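Local coordinates for protein malyl-CoA lyase/beta-methylmalyl-CoA lyase (Methylobacterium extorquens, PDB 5UGR) that belongs to the HpcH/HpaI aldolase/citrate lyase family of TIM-barrel enzymes and binds a magnesium ion, at residues A46-P49 with D50-E53; R76-G79 with L80-Y84. All blocks are in the same frame, centred on the assembly; numbering follows the deposited sequence.

Contact 1: A46-P49 with D50-E53; sequences AVAP and DDKE
Lys52, the first residue of helix 52-65, reaches back alongside Pro49 CA to the carbonyl of Val47 in the TIM-barrel beta-alpha loop that follows strand 38-42. Its chain is extended through CD and CE and then bends at the last torsion (chi4 -57°), which brings NZ to 2.8 Å from Val47 O. The donor lies 24° off the carbonyl plane. Leu43 O and Asn78 OD1 also accept from NZ, so three acceptors grip the buried ammonium. On the way, Lys52 CD and Pro49 CA lie 4.0 Å apart. Val47 packs against the near part of the same chain: with CG1 anti to the backbone N (chi1 -180°), that methyl comes within 3.8 Å of Lys52 CG, and the Val47 side chain runs at a slant to that of Asp51. Two backbone bonds set the turn, Asp51 N to Ala48 O at 2.9 Å and Lys52 N to Pro49 O at 3.1 Å. Pro49 also packs on Ser297, and Lys52 on Leu302, of a second subunit. One water accepts from Ala48 N and donates to Asp51 OD2; another donates to Pro49 O, at 2.8 Å from that atom, and accepts from Glu53 N.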
loop_
_atom_site.group_PDB
_atom_site.type_symbol
_atom_site.label_atom_id
_atom_site.label_comp_id
_atom_site.label_asym_id
_atom_site.label_seq_id
_atom_site.Cartn_x
_atom_site.Cartn_y
_atom_site.Cartn_z
ATOM N N ALA A 46 -30.555 19.671 -1.216
ATOM C CA ALA A 46 -31.658 20.626 -1.356
ATOM C C ALA A 46 -32.998 20.115 -0.952
ATOM O O ALA A 46 -33.961 20.869 -1.009
ATOM C CB ALA A 46 -31.709 21.160 -2.803
ATOM N N VAL A 47 -33.100 18.846 -0.548
ATOM C CA VAL A 47 -34.401 18.259 -0.240
ATOM C C VAL A 47 -34.466 17.893 1.239
ATOM O O VAL A 47 -33.631 17.136 1.746
ATOM C CB VAL A 47 -34.684 17.029 -1.106
ATOM C CG1 VAL A 47 -36.048 16.429 -0.785
ATOM C CG2 VAL A 47 -34.588 17.314 -2.603
ATOM N N ALA A 48 -35.455 18.444 1.935
ATOM C CA ALA A 48 -35.579 18.177 3.375
ATOM C C ALA A 48 -35.885 16.705 3.577
ATOM O O ALA A 48 -36.546 16.124 2.748
ATOM C CB ALA A 48 -36.687 19.006 3.992
ATOM N N PRO A 49 -35.465 16.129 4.711
ATOM C CA PRO A 49 -35.784 14.724 5.002
ATOM C C PRO A 49 -37.245 14.346 4.778
ATOM O O PRO A 49 -37.506 13.356 4.115
ATOM C CB PRO A 49 -35.426 14.607 6.491
ATOM C CG PRO A 49 -34.154 15.480 6.555
ATOM C CD PRO A 49 -34.550 16.685 5.719
ATOM N N ASP A 50 -38.182 15.131 5.284
ATOM C CA ASP A 50 -39.569 14.771 5.140
ATOM C C ASP A 50 -40.080 14.816 3.722
ATOM O O ASP A 50 -41.135 14.298 3.461
ATOM C CB ASP A 50 -40.443 15.719 5.975
ATOM C CG ASP A 50 -40.355 15.448 7.446
ATOM O OD1 ASP A 50 -39.905 14.373 7.876
ATOM O OD2 ASP A 50 -40.767 16.341 8.200
ATOM N N ASP A 51 -39.320 15.413 2.800
ATOM C CA ASP A 51 -39.682 15.493 1.384
ATOM C C ASP A 51 -38.966 14.504 0.478
ATOM O O ASP A 51 -39.264 14.452 -0.738
ATOM C CB ASP A 51 -39.395 16.932 0.854
ATOM C CG ASP A 51 -40.260 18.003 1.485
ATOM O OD1 ASP A 51 -41.399 17.703 1.839
ATOM O OD2 ASP A 51 -39.848 19.191 1.568
ATOM N N LYS A 52 -38.018 13.717 1.040
ATOM C CA LYS A 52 -37.177 12.849 0.208
ATOM C C LYS A 52 -37.937 11.738 -0.498
ATOM O O LYS A 52 -37.676 11.453 -1.683
ATOM C CB LYS A 52 -36.005 12.356 0.990
ATOM C CG LYS A 52 -34.940 13.429 1.265
ATOM C CD LYS A 52 -33.775 12.871 2.030
ATOM C CE LYS A 52 -32.766 13.907 2.486
ATOM N NZ LYS A 52 -32.192 14.713 1.393
ATOM N N GLU A 53 -38.940 11.164 0.192
ATOM C CA GLU A 53 -39.682 10.042 -0.403
ATOM C C GLU A 53 -40.483 10.552 -1.616
ATOM O O GLU A 53 -40.515 9.917 -2.689
ATOM C CB GLU A 53 -40.595 9.411 0.659
ATOM C CG GLU A 53 -41.484 8.372 0.038
ATOM C CD GLU A 53 -42.314 7.592 1.016
ATOM O OE1 GLU A 53 -42.579 6.411 0.735
ATOM O OE2 GLU A 53 -42.701 8.145 2.027
HETATM O O HOH W 1 -37.473 20.017 0.591
HETATM O O HOH W 2 -39.259 11.420 3.098
#

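Contact 2: R76-G79 with L80-Y84; sequences RING and LDTHY
Thr82 donates twice to Gly79 O. Its hydroxyl OG1 lies 2.8 Å from Gly79 O and 20° from the carbonyl plane, whereas its backbone N reaches the same Gly79 O at 3.0 Å from well above that plane. The two donors therefore approach from distinct directions. A first torsion of 74° sets OG1 between the backbone N and the carbonyl carbon of Thr82, which turns it back across the turn and also within 3.5 Å of Asn78 CB. Next to it the Asn78 amide lies against Tyr84, with ND2 3.5 Å from Tyr84 CB and the amide and ring planes 42° apart. A water ties these groups together, donating to Asn78 OD1 and Thr82 OG1 and accepting from Gly79 N. The backbone from Gly79 to Thr82 is a type I beta turn, in the TIM-barrel loop joining strand 72-76 to helix 85-95. Within it, Asp81 OD1 comes to 3.4 Å from Gly79 C, and its carboxylate is held by a salt bridge to Lys106. The Asn78 amide is positioned from further out, ND2 donating to Asp88 OD2 and to Leu43 O. Leu80 O, in the turn, accepts from Gln122 NE2 of a third subunit.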
loop_
_atom_site.group_PDB
_atom_site.type_symbol
_atom_site.label_atom_id
_atom_site.label_comp_id
_atom_site.label_asym_id
_atom_site.label_seq_id
_atom_site.Cartn_x
_atom_site.Cartn_y
_atom_site.Cartn_z
ATOM N N ARG A 76 -28.560 13.266 -8.053
ATOM C CA ARG A 76 -27.686 13.321 -6.873
ATOM C C ARG A 76 -28.416 12.518 -5.784
ATOM O O ARG A 76 -29.460 12.924 -5.264
ATOM C CB ARG A 76 -27.322 14.685 -6.402
ATOM C CG ARG A 76 -26.402 14.616 -5.159
ATOM C CD ARG A 76 -25.759 15.924 -4.769
ATOM N NE ARG A 76 -26.717 16.990 -4.418
ATOM C CZ ARG A 76 -26.366 18.233 -4.100
ATOM N NH1 ARG A 76 -25.073 18.555 -4.050
ATOM N NH2 ARG A 76 -27.262 19.211 -3.923
ATOM N N ILE A 77 -27.911 11.296 -5.565
ATOM C CA ILE A 77 -28.433 10.420 -4.537
ATOM C C ILE A 77 -28.083 10.890 -3.146
ATOM O O ILE A 77 -27.222 11.730 -2.970
ATOM C CB ILE A 77 -28.023 8.943 -4.733
ATOM C CG1 ILE A 77 -26.483 8.774 -4.666
ATOM C CG2 ILE A 77 -28.514 8.449 -6.080
ATOM C CD1 ILE A 77 -26.038 7.351 -4.775
ATOM N N ASN A 78 -28.803 10.345 -2.164
ATOM C CA ASN A 78 -28.481 10.642 -0.781
ATOM C C ASN A 78 -27.138 10.044 -0.366
ATOM O O ASN A 78 -26.578 9.145 -1.041
ATOM C CB ASN A 78 -29.643 10.218 0.120
ATOM C CG ASN A 78 -30.715 11.275 0.135
ATOM O OD1 ASN A 78 -30.577 12.333 0.809
ATOM N ND2 ASN A 78 -31.757 11.066 -0.677
ATOM N N GLY A 79 -26.646 10.525 0.756
ATOM C CA GLY A 79 -25.343 10.066 1.262
ATOM C C GLY A 79 -25.342 8.599 1.681
ATOM O O GLY A 79 -26.368 8.024 2.073
ATOM N N LEU A 80 -24.194 7.959 1.521
ATOM C CA LEU A 80 -24.044 6.543 1.868
ATOM C C LEU A 80 -24.271 6.284 3.350
ATOM O O LEU A 80 -24.489 5.147 3.759
ATOM C CB LEU A 80 -22.670 5.986 1.434
ATOM C CG LEU A 80 -22.575 5.531 -0.049
ATOM C CD1 LEU A 80 -22.653 6.742 -0.981
ATOM C CD2 LEU A 80 -21.256 4.785 -0.278
ATOM N N ASP A 81 -24.113 7.345 4.132
ATOM C CA ASP A 81 -24.332 7.334 5.577
ATOM C C ASP A 81 -25.795 7.482 5.971
ATOM O O ASP A 81 -26.079 7.548 7.188
ATOM C CB ASP A 81 -23.511 8.466 6.263
ATOM C CG ASP A 81 -23.835 9.855 5.716
ATOM O OD1 ASP A 81 -24.075 10.005 4.481
ATOM O OD2 ASP A 81 -23.874 10.831 6.491
ATOM N N THR A 82 -26.679 7.527 5.003
ATOM C CA THR A 82 -28.101 7.776 5.227
ATOM C C THR A 82 -28.974 6.665 4.654
ATOM O O THR A 82 -28.678 6.080 3.635
ATOM C CB THR A 82 -28.564 9.167 4.707
ATOM O OG1 THR A 82 -28.663 9.199 3.273
ATOM C CG2 THR A 82 -27.645 10.244 5.159
ATOM N N HIS A 83 -30.156 6.505 5.252
ATOM C CA HIS A 83 -30.993 5.336 4.884
ATOM C C HIS A 83 -31.718 5.512 3.547
ATOM O O HIS A 83 -32.175 4.558 2.959
ATOM C CB HIS A 83 -32.002 4.983 5.992
ATOM C CG HIS A 83 -33.077 5.998 6.218
ATOM N ND1 HIS A 83 -34.297 5.958 5.569
ATOM C CD2 HIS A 83 -33.124 7.066 7.033
ATOM C CE1 HIS A 83 -35.059 6.948 6.018
ATOM N NE2 HIS A 83 -34.371 7.638 6.896
ATOM N N TYR A 84 -31.815 6.764 3.064
ATOM C CA TYR A 84 -32.556 7.067 1.855
ATOM C C TYR A 84 -31.907 6.485 0.585
ATOM O O TYR A 84 -32.571 6.235 -0.397
ATOM C CB TYR A 84 -32.658 8.569 1.646
ATOM C CG TYR A 84 -33.215 9.302 2.829
ATOM C CD1 TYR A 84 -34.611 9.302 3.089
ATOM C CD2 TYR A 84 -32.353 9.945 3.730
ATOM C CE1 TYR A 84 -35.082 9.970 4.216
ATOM C CE2 TYR A 84 -32.851 10.598 4.841
ATOM C CZ TYR A 84 -34.199 10.607 5.067
ATOM O OH TYR A 84 -34.624 11.247 6.217
HETATM O O HOH W 3 -28.439 12.249 2.444
#

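In the fold
Contact 1 comes first along the chain and contact 2 follows, their centres about 11 Å apart. They occupy the connections after strands 38-42 and 72-76, the second and third strands of the eight-stranded parallel barrel and direct neighbours in it. The two touch through Tyr84, among other groups: its OH is 3.5 Å from Pro49 CB, and its CD2 is 3.7 Å from Lys52 CD. Both lie near the magnesium site formed by Asp45, Glu140 and Asp167; the Lys52 side chain is about 10 Å from the metal and Gly79 about 9 Å. Asp45 directly precedes 46-49, and both contacts pack against a second subunit, which places these loops between the metal site and a subunit interface.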